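Local coordinates for protein monovalent Na+/H+ antiporter subunit A (Dietzia sp. DQ12-45-1b, PDB 7D3U) that forms the large membrane subunit of the Mrp complex, a bacterial sodium/proton pump that exchanges Na+ for H+ across the cell membrane, at the interface of chains A and B. Sequence-based numbering; all coordinates share one arbitrary frame. Chains: chain A, Monovalent Na+/H+ antiporter subunit A; chain B, Monovalent Na+/H+ antiporter subunit C.

Contact 1: the interface of chains A and B. Residues chain A 644-645, 717, 727-730; chain B 51-54, 58, 64, 69-70, 73.
Two loops of subunit A, the end of its helix 711-718 and the start of its helix 729-737 pack here against an extended loop of subunit C and the N-terminal part of its helix 66-90. The patch holds by packing, with no hydrogen bond or salt bridge between the chains. Its tighter part surrounds B:Gln69. This side chain leaves the helix with CG anti to its carbonyl carbon (chi1 -68°) and runs out extended, so that its amide lies between A:Ala645 and A:Val730. The methyl CB of A:Ala645 sits 3.5 Å from the amide carbon CD of B:Gln69. A:Val730 crosses the glutamine at about a right angle, and its CG2 meets the amide nitrogen NE2 at 3.3 Å. The backbone O of A:Gly644 meets CA of B:Ala52 at 3.3 Å. B:Pro53 offers two surfaces: its backbone O meets CG2 of A:Val729, while its ring carbon CB takes CD2 of A:Leu717 at 3.8 Å in an oblique crossing. The ring of B:Pro58 covers the backbone O of A:Leu717, 3.6 Å from CD. A:Asn728 and B:Leu54 lie side by side and point the same way, CD2 of the leucine against the carboxamide. The looser margin runs through B:Glu51 and B:Ser64, which bury almost nothing against subunit A, and along the helix through B:Ala70 and B:Leu73. Rotation of the B:Gln69 amide is probably set within subunit C: the hydroxyl OG of B:Ser64, anti to its own backbone N (chi1 164°), donates in the carbonyl plane to a lone pair of B:Gln69 OE1 at 2.8 Å, with a C=O...donor angle of 140°.

Contact 2: the interface of chains A and B. Residues chain A 567, 570-571, 574, 681-682, 685-686, 688-689; chain B 15-16, 18-20.
B:Leu19, in the loop just after helix 2-17 of subunit C, plugs a groove between A:Ser567, A:Trp571 and A:Leu574 on one wall and helix 682-701 on the other. It buries 116 Å², the largest share in this apolar patch. Its CB lies 4.0 Å from CB of A:Ser685. With CG anti to the carbonyl carbon (chi1 -72°), the chain is carried toward A:Leu574, whose CD1 is 4.1 Å from CG. The two methyls then part. CD1 fits between CG1 of A:Val688, at 3.7 Å, and CD1 of A:Leu574, which meets the leucine tip to tip. CD2 passes over the face of the indole of A:Trp571, 3.8 Å from the centroid of its five-membered ring in a CH-pi contact, and also touches the backbone O of A:Ser567. An alanine in place of the tryptophan would remove the indole face and is likely to leave the leucine methyls less firmly held on that side.

B:Val15, four residues earlier and still in helix 2-17, extends the packing: its CG1, anti to the backbone N, sits 3.6 Å from CA of A:Ala689 and also meets A:Leu574 CD1. The small A:Ala689 lets the two backbones come close, its CB 3.7 Å from the backbone N of B:Phe16. The phenyl of B:Phe16, its CG anti to the backbone N (chi1 -179°), turns an edge to A:Ala686, whose backbone N lies in the ring plane 3.8 Å from CD1. B:Gln20 folds back at chi2 (-47°) to lay its amide carbon over one face of that phenyl. No bond joins the polar groups across the chains, so shape and apolar contact would fit the end of this subunit C helix between two membrane segments of subunit A.

Contact 1: the interface of chains A and B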
loop_
_atom_site.group_PDB
_atom_site.type_symbol
_atom_site.label_atom_id
_atom_site.label_comp_id
_atom_site.label_asym_id
_atom_site.label_seq_id
_atom_site.Cartn_x
_atom_site.Cartn_y
_atom_site.Cartn_z
ATOM N N GLY A 644 -36.554 -11.879 1.710
ATOM C CA GLY A 644 -36.874 -12.033 3.112
ATOM C C GLY A 644 -35.966 -11.291 4.062
ATOM O O GLY A 644 -35.815 -11.712 5.214
ATOM N N ALA A 645 -35.353 -10.199 3.622
ATOM C CA ALA A 645 -34.507 -9.365 4.469
ATOM C C ALA A 645 -35.203 -8.018 4.624
ATOM O O ALA A 645 -35.094 -7.151 3.754
ATOM C CB ALA A 645 -33.112 -9.211 3.871
ATOM N N LEU A 717 -31.120 -18.877 14.259
ATOM C CA LEU A 717 -32.574 -19.009 14.232
ATOM C C LEU A 717 -33.095 -19.818 15.413
ATOM O O LEU A 717 -34.253 -19.646 15.811
ATOM C CB LEU A 717 -33.043 -19.627 12.913
ATOM C CG LEU A 717 -32.442 -19.078 11.622
ATOM C CD1 LEU A 717 -32.909 -19.896 10.435
ATOM C CD2 LEU A 717 -32.807 -17.618 11.442
ATOM N N ILE A 727 -36.354 -11.371 19.179
ATOM C CA ILE A 727 -36.686 -12.270 18.082
ATOM C C ILE A 727 -36.153 -11.792 16.737
ATOM O O ILE A 727 -36.114 -12.582 15.784
ATOM C CB ILE A 727 -38.207 -12.476 17.988
ATOM C CG1 ILE A 727 -38.900 -11.168 17.613
ATOM C CG2 ILE A 727 -38.752 -13.006 19.299
ATOM C CD1 ILE A 727 -40.399 -11.293 17.484
ATOM N N ASN A 728 -35.743 -10.532 16.629
ATOM C CA ASN A 728 -35.145 -10.021 15.398
ATOM C C ASN A 728 -33.733 -10.578 15.293
ATOM O O ASN A 728 -32.782 -9.994 15.814
ATOM C CB ASN A 728 -35.146 -8.497 15.398
ATOM C CG ASN A 728 -34.583 -7.905 14.118
ATOM O OD1 ASN A 728 -34.136 -8.623 13.226
ATOM N ND2 ASN A 728 -34.616 -6.583 14.018
ATOM N N VAL A 729 -33.595 -11.708 14.598
ATOM C CA VAL A 729 -32.316 -12.408 14.550
ATOM C C VAL A 729 -31.231 -11.521 13.955
ATOM O O VAL A 729 -30.084 -11.535 14.413
ATOM C CB VAL A 729 -32.462 -13.723 13.767
ATOM C CG1 VAL A 729 -31.171 -14.508 13.815
ATOM C CG2 VAL A 729 -33.604 -14.540 14.335
ATOM N N VAL A 730 -31.573 -10.734 12.935
ATOM C CA VAL A 730 -30.579 -9.875 12.296
ATOM C C VAL A 730 -30.049 -8.848 13.286
ATOM O O VAL A 730 -28.835 -8.640 13.408
ATOM C CB VAL A 730 -31.176 -9.199 11.051
ATOM C CG1 VAL A 730 -30.093 -8.477 10.274
ATOM C CG2 VAL A 730 -31.873 -10.225 10.184
ATOM N N GLU B 51 -38.508 -16.480 3.654
ATOM C CA GLU B 51 -39.247 -16.007 4.814
ATOM C C GLU B 51 -38.322 -15.223 5.733
ATOM O O GLU B 51 -37.167 -15.601 5.939
ATOM C CB GLU B 51 -39.882 -17.171 5.573
ATOM C CG GLU B 51 -41.094 -16.777 6.397
ATOM C CD GLU B 51 -41.891 -17.972 6.873
ATOM O OE1 GLU B 51 -41.414 -19.113 6.699
ATOM O OE2 GLU B 51 -42.994 -17.773 7.422
ATOM N N ALA B 52 -38.833 -14.124 6.274
ATOM C CA ALA B 52 -38.016 -13.271 7.118
ATOM C C ALA B 52 -37.795 -13.931 8.477
ATOM O O ALA B 52 -38.708 -14.563 9.016
ATOM C CB ALA B 52 -38.677 -11.907 7.300
ATOM N N PRO B 53 -36.593 -13.804 9.056
ATOM C CA PRO B 53 -36.314 -14.371 10.380
ATOM C C PRO B 53 -36.734 -13.452 11.523
ATOM O O PRO B 53 -35.960 -13.171 12.442
ATOM C CB PRO B 53 -34.791 -14.566 10.344
ATOM C CG PRO B 53 -34.321 -13.447 9.491
ATOM C CD PRO B 53 -35.385 -13.230 8.440
ATOM N N LEU B 54 -37.976 -12.973 11.472
ATOM C CA LEU B 54 -38.498 -12.054 12.475
ATOM C C LEU B 54 -39.686 -12.627 13.234
ATOM O O LEU B 54 -40.357 -11.887 13.962
ATOM C CB LEU B 54 -38.889 -10.727 11.820
ATOM C CG LEU B 54 -37.787 -9.992 11.061
ATOM C CD1 LEU B 54 -38.375 -9.145 9.953
ATOM C CD2 LEU B 54 -36.998 -9.129 12.012
ATOM N N PRO B 58 -38.614 -18.943 14.767
ATOM C CA PRO B 58 -38.378 -19.107 13.328
ATOM C C PRO B 58 -38.297 -20.575 12.945
ATOM O O PRO B 58 -37.771 -21.403 13.690
ATOM C CB PRO B 58 -37.039 -18.390 13.103
ATOM C CG PRO B 58 -36.878 -17.488 14.284
ATOM C CD PRO B 58 -37.524 -18.206 15.424
ATOM N N SER B 64 -35.097 -17.179 5.727
ATOM C CA SER B 64 -33.809 -16.740 5.215
ATOM C C SER B 64 -32.782 -16.687 6.337
ATOM O O SER B 64 -33.100 -16.382 7.490
ATOM C CB SER B 64 -33.935 -15.368 4.556
ATOM O OG SER B 64 -32.665 -14.767 4.380
ATOM N N GLN B 69 -27.491 -11.685 6.142
ATOM C CA GLN B 69 -28.245 -10.442 6.240
ATOM C C GLN B 69 -27.514 -9.428 7.110
ATOM O O GLN B 69 -27.445 -8.245 6.764
ATOM C CB GLN B 69 -29.647 -10.715 6.779
ATOM C CG GLN B 69 -30.516 -11.501 5.817
ATOM C CD GLN B 69 -31.975 -11.504 6.215
ATOM O OE1 GLN B 69 -32.728 -12.403 5.844
ATOM N NE2 GLN B 69 -32.385 -10.490 6.963
ATOM N N ALA B 70 -26.943 -9.871 8.230
ATOM C CA ALA B 70 -26.106 -8.974 9.020
ATOM C C ALA B 70 -24.871 -8.546 8.236
ATOM O O ALA B 70 -24.425 -7.395 8.337
ATOM C CB ALA B 70 -25.704 -9.645 10.330
ATOM N N LEU B 73 -25.927 -5.947 5.896
ATOM C CA LEU B 73 -26.318 -4.777 6.674
ATOM C C LEU B 73 -25.104 -3.981 7.137
ATOM O O LEU B 73 -25.184 -2.757 7.282
ATOM C CB LEU B 73 -27.162 -5.223 7.867
ATOM C CG LEU B 73 -27.804 -4.176 8.772
ATOM C CD1 LEU B 73 -28.266 -2.992 7.968
ATOM C CD2 LEU B 73 -28.970 -4.792 9.520
#

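Contact 2: the interface of chains A and B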
loop_
_atom_site.group_PDB
_atom_site.type_symbol
_atom_site.label_atom_id
_atom_site.label_comp_id
_atom_site.label_asym_id
_atom_site.label_seq_id
_atom_site.Cartn_x
_atom_site.Cartn_y
_atom_site.Cartn_z
ATOM N N SER A 567 -8.656 4.713 -14.192
ATOM C CA SER A 567 -9.065 3.903 -15.333
ATOM C C SER A 567 -8.004 2.901 -15.764
ATOM O O SER A 567 -8.336 1.920 -16.435
ATOM C CB SER A 567 -9.424 4.805 -16.511
ATOM O OG SER A 567 -9.111 4.173 -17.739
ATOM N N VAL A 570 -7.136 0.033 -12.567
ATOM C CA VAL A 570 -8.226 -0.923 -12.422
ATOM C C VAL A 570 -8.172 -1.963 -13.535
ATOM O O VAL A 570 -8.546 -3.122 -13.323
ATOM C CB VAL A 570 -9.576 -0.188 -12.385
ATOM C CG1 VAL A 570 -10.731 -1.162 -12.522
ATOM C CG2 VAL A 570 -9.705 0.596 -11.095
ATOM N N TRP A 571 -7.691 -1.579 -14.721
ATOM C CA TRP A 571 -7.506 -2.549 -15.797
ATOM C C TRP A 571 -6.610 -3.695 -15.352
ATOM O O TRP A 571 -6.851 -4.856 -15.704
ATOM C CB TRP A 571 -6.917 -1.863 -17.027
ATOM C CG TRP A 571 -7.912 -1.584 -18.098
ATOM C CD1 TRP A 571 -8.359 -0.362 -18.499
ATOM C CD2 TRP A 571 -8.587 -2.545 -18.913
ATOM N NE1 TRP A 571 -9.272 -0.501 -19.514
ATOM C CE2 TRP A 571 -9.429 -1.834 -19.786
ATOM C CE3 TRP A 571 -8.560 -3.940 -18.988
ATOM C CZ2 TRP A 571 -10.237 -2.468 -20.722
ATOM C CZ3 TRP A 571 -9.363 -4.567 -19.918
ATOM C CH2 TRP A 571 -10.192 -3.832 -20.773
ATOM N N LEU A 574 -8.871 -5.927 -13.336
ATOM C CA LEU A 574 -9.871 -6.654 -14.108
ATOM C C LEU A 574 -9.241 -7.722 -14.990
ATOM O O LEU A 574 -9.875 -8.746 -15.259
ATOM C CB LEU A 574 -10.690 -5.678 -14.947
ATOM C CG LEU A 574 -11.360 -4.566 -14.139
ATOM C CD1 LEU A 574 -12.053 -3.584 -15.057
ATOM C CD2 LEU A 574 -12.338 -5.152 -13.139
ATOM N N ARG A 681 -12.829 3.037 -26.966
ATOM C CA ARG A 681 -12.570 2.923 -25.540
ATOM C C ARG A 681 -13.813 2.526 -24.762
ATOM O O ARG A 681 -13.701 1.861 -23.732
ATOM C CB ARG A 681 -12.019 4.243 -24.987
ATOM C CG ARG A 681 -11.952 4.317 -23.472
ATOM C CD ARG A 681 -10.700 5.026 -23.004
ATOM N NE ARG A 681 -10.821 5.483 -21.624
ATOM C CZ ARG A 681 -10.816 6.760 -21.257
ATOM N NH1 ARG A 681 -10.691 7.713 -22.168
ATOM N NH2 ARG A 681 -10.931 7.083 -19.976
ATOM N N THR A 682 -14.997 2.897 -25.253
ATOM C CA THR A 682 -16.224 2.322 -24.721
ATOM C C THR A 682 -16.414 0.891 -25.198
ATOM O O THR A 682 -16.999 0.076 -24.480
ATOM C CB THR A 682 -17.431 3.160 -25.129
ATOM O OG1 THR A 682 -17.571 3.126 -26.553
ATOM C CG2 THR A 682 -17.252 4.593 -24.682
ATOM N N SER A 685 -14.138 -1.303 -23.018
ATOM C CA SER A 685 -14.683 -1.331 -21.663
ATOM C C SER A 685 -15.927 -2.205 -21.597
ATOM O O SER A 685 -16.084 -3.005 -20.673
ATOM C CB SER A 685 -14.997 0.088 -21.189
ATOM O OG SER A 685 -14.041 1.012 -21.669
ATOM N N ALA A 686 -16.815 -2.081 -22.583
ATOM C CA ALA A 686 -18.011 -2.914 -22.602
ATOM C C ALA A 686 -17.663 -4.378 -22.844
ATOM O O ALA A 686 -18.307 -5.273 -22.287
ATOM C CB ALA A 686 -18.982 -2.411 -23.669
ATOM N N VAL A 688 -14.927 -5.946 -21.885
ATOM C CA VAL A 688 -14.429 -6.554 -20.655
ATOM C C VAL A 688 -15.521 -6.584 -19.589
ATOM O O VAL A 688 -15.532 -7.477 -18.731
ATOM C CB VAL A 688 -13.165 -5.833 -20.157
ATOM C CG1 VAL A 688 -13.519 -4.576 -19.386
ATOM C CG2 VAL A 688 -12.336 -6.768 -19.295
ATOM N N ALA A 689 -16.476 -5.653 -19.644
ATOM C CA ALA A 689 -17.558 -5.649 -18.669
ATOM C C ALA A 689 -18.495 -6.826 -18.885
ATOM O O ALA A 689 -18.948 -7.443 -17.920
ATOM C CB ALA A 689 -18.323 -4.331 -18.737
ATOM N N VAL B 15 -18.010 -2.629 -13.972
ATOM C CA VAL B 15 -16.784 -2.707 -14.760
ATOM C C VAL B 15 -16.808 -1.680 -15.881
ATOM O O VAL B 15 -15.775 -1.097 -16.231
ATOM C CB VAL B 15 -16.578 -4.135 -15.296
ATOM C CG1 VAL B 15 -15.410 -4.174 -16.256
ATOM C CG2 VAL B 15 -16.341 -5.098 -14.151
ATOM N N PHE B 16 -17.987 -1.417 -16.445
ATOM C CA PHE B 16 -18.074 -0.402 -17.489
ATOM C C PHE B 16 -17.882 0.997 -16.917
ATOM O O PHE B 16 -17.051 1.768 -17.410
ATOM C CB PHE B 16 -19.410 -0.502 -18.220
ATOM C CG PHE B 16 -19.560 0.490 -19.333
ATOM C CD1 PHE B 16 -19.058 0.216 -20.590
ATOM C CD2 PHE B 16 -20.195 1.698 -19.121
ATOM C CE1 PHE B 16 -19.190 1.127 -21.614
ATOM C CE2 PHE B 16 -20.329 2.612 -20.143
ATOM C CZ PHE B 16 -19.826 2.325 -21.390
ATOM N N VAL B 18 -16.616 2.119 -14.061
ATOM C CA VAL B 18 -15.345 2.407 -13.406
ATOM C C VAL B 18 -14.237 2.619 -14.429
ATOM O O VAL B 18 -13.163 3.128 -14.092
ATOM C CB VAL B 18 -14.989 1.281 -12.419
ATOM C CG1 VAL B 18 -13.612 1.511 -11.826
ATOM C CG2 VAL B 18 -16.035 1.183 -11.326
ATOM N N LEU B 19 -14.468 2.240 -15.682
ATOM C CA LEU B 19 -13.490 2.426 -16.744
ATOM C C LEU B 19 -13.784 3.643 -17.609
ATOM O O LEU B 19 -13.110 3.844 -18.623
ATOM C CB LEU B 19 -13.420 1.175 -17.621
ATOM C CG LEU B 19 -12.760 -0.046 -16.983
ATOM C CD1 LEU B 19 -12.896 -1.256 -17.885
ATOM C CD2 LEU B 19 -11.303 0.239 -16.684
ATOM N N GLN B 20 -14.766 4.454 -17.236
ATOM C CA GLN B 20 -15.151 5.613 -18.019
ATOM C C GLN B 20 -14.446 6.858 -17.488
ATOM O O GLN B 20 -13.560 6.784 -16.632
ATOM C CB GLN B 20 -16.670 5.768 -18.009
ATOM C CG GLN B 20 -17.406 4.653 -18.725
ATOM C CD GLN B 20 -16.810 4.333 -20.079
ATOM O OE1 GLN B 20 -17.097 5.006 -21.066
ATOM N NE2 GLN B 20 -15.984 3.297 -20.134
#

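The centres of contact 1 and contact 2 lie about 36 Å apart, and no residue belongs to both. Subunit C enters contact 1 through the loop following helix 24-44 and through helix 66-90, whereas contact 2 uses the end of helix 2-17 and the residues after it. Subunit A likewise supplies separate segments: residues around 644 and 717-730 to contact 1, and helices 566-569, 571-587 and 682-701 with adjoining residues to contact 2. The small subunit is therefore gripped at both places by the C-terminal half of the large one, which is likely to fix its orientation within the Mrp complex.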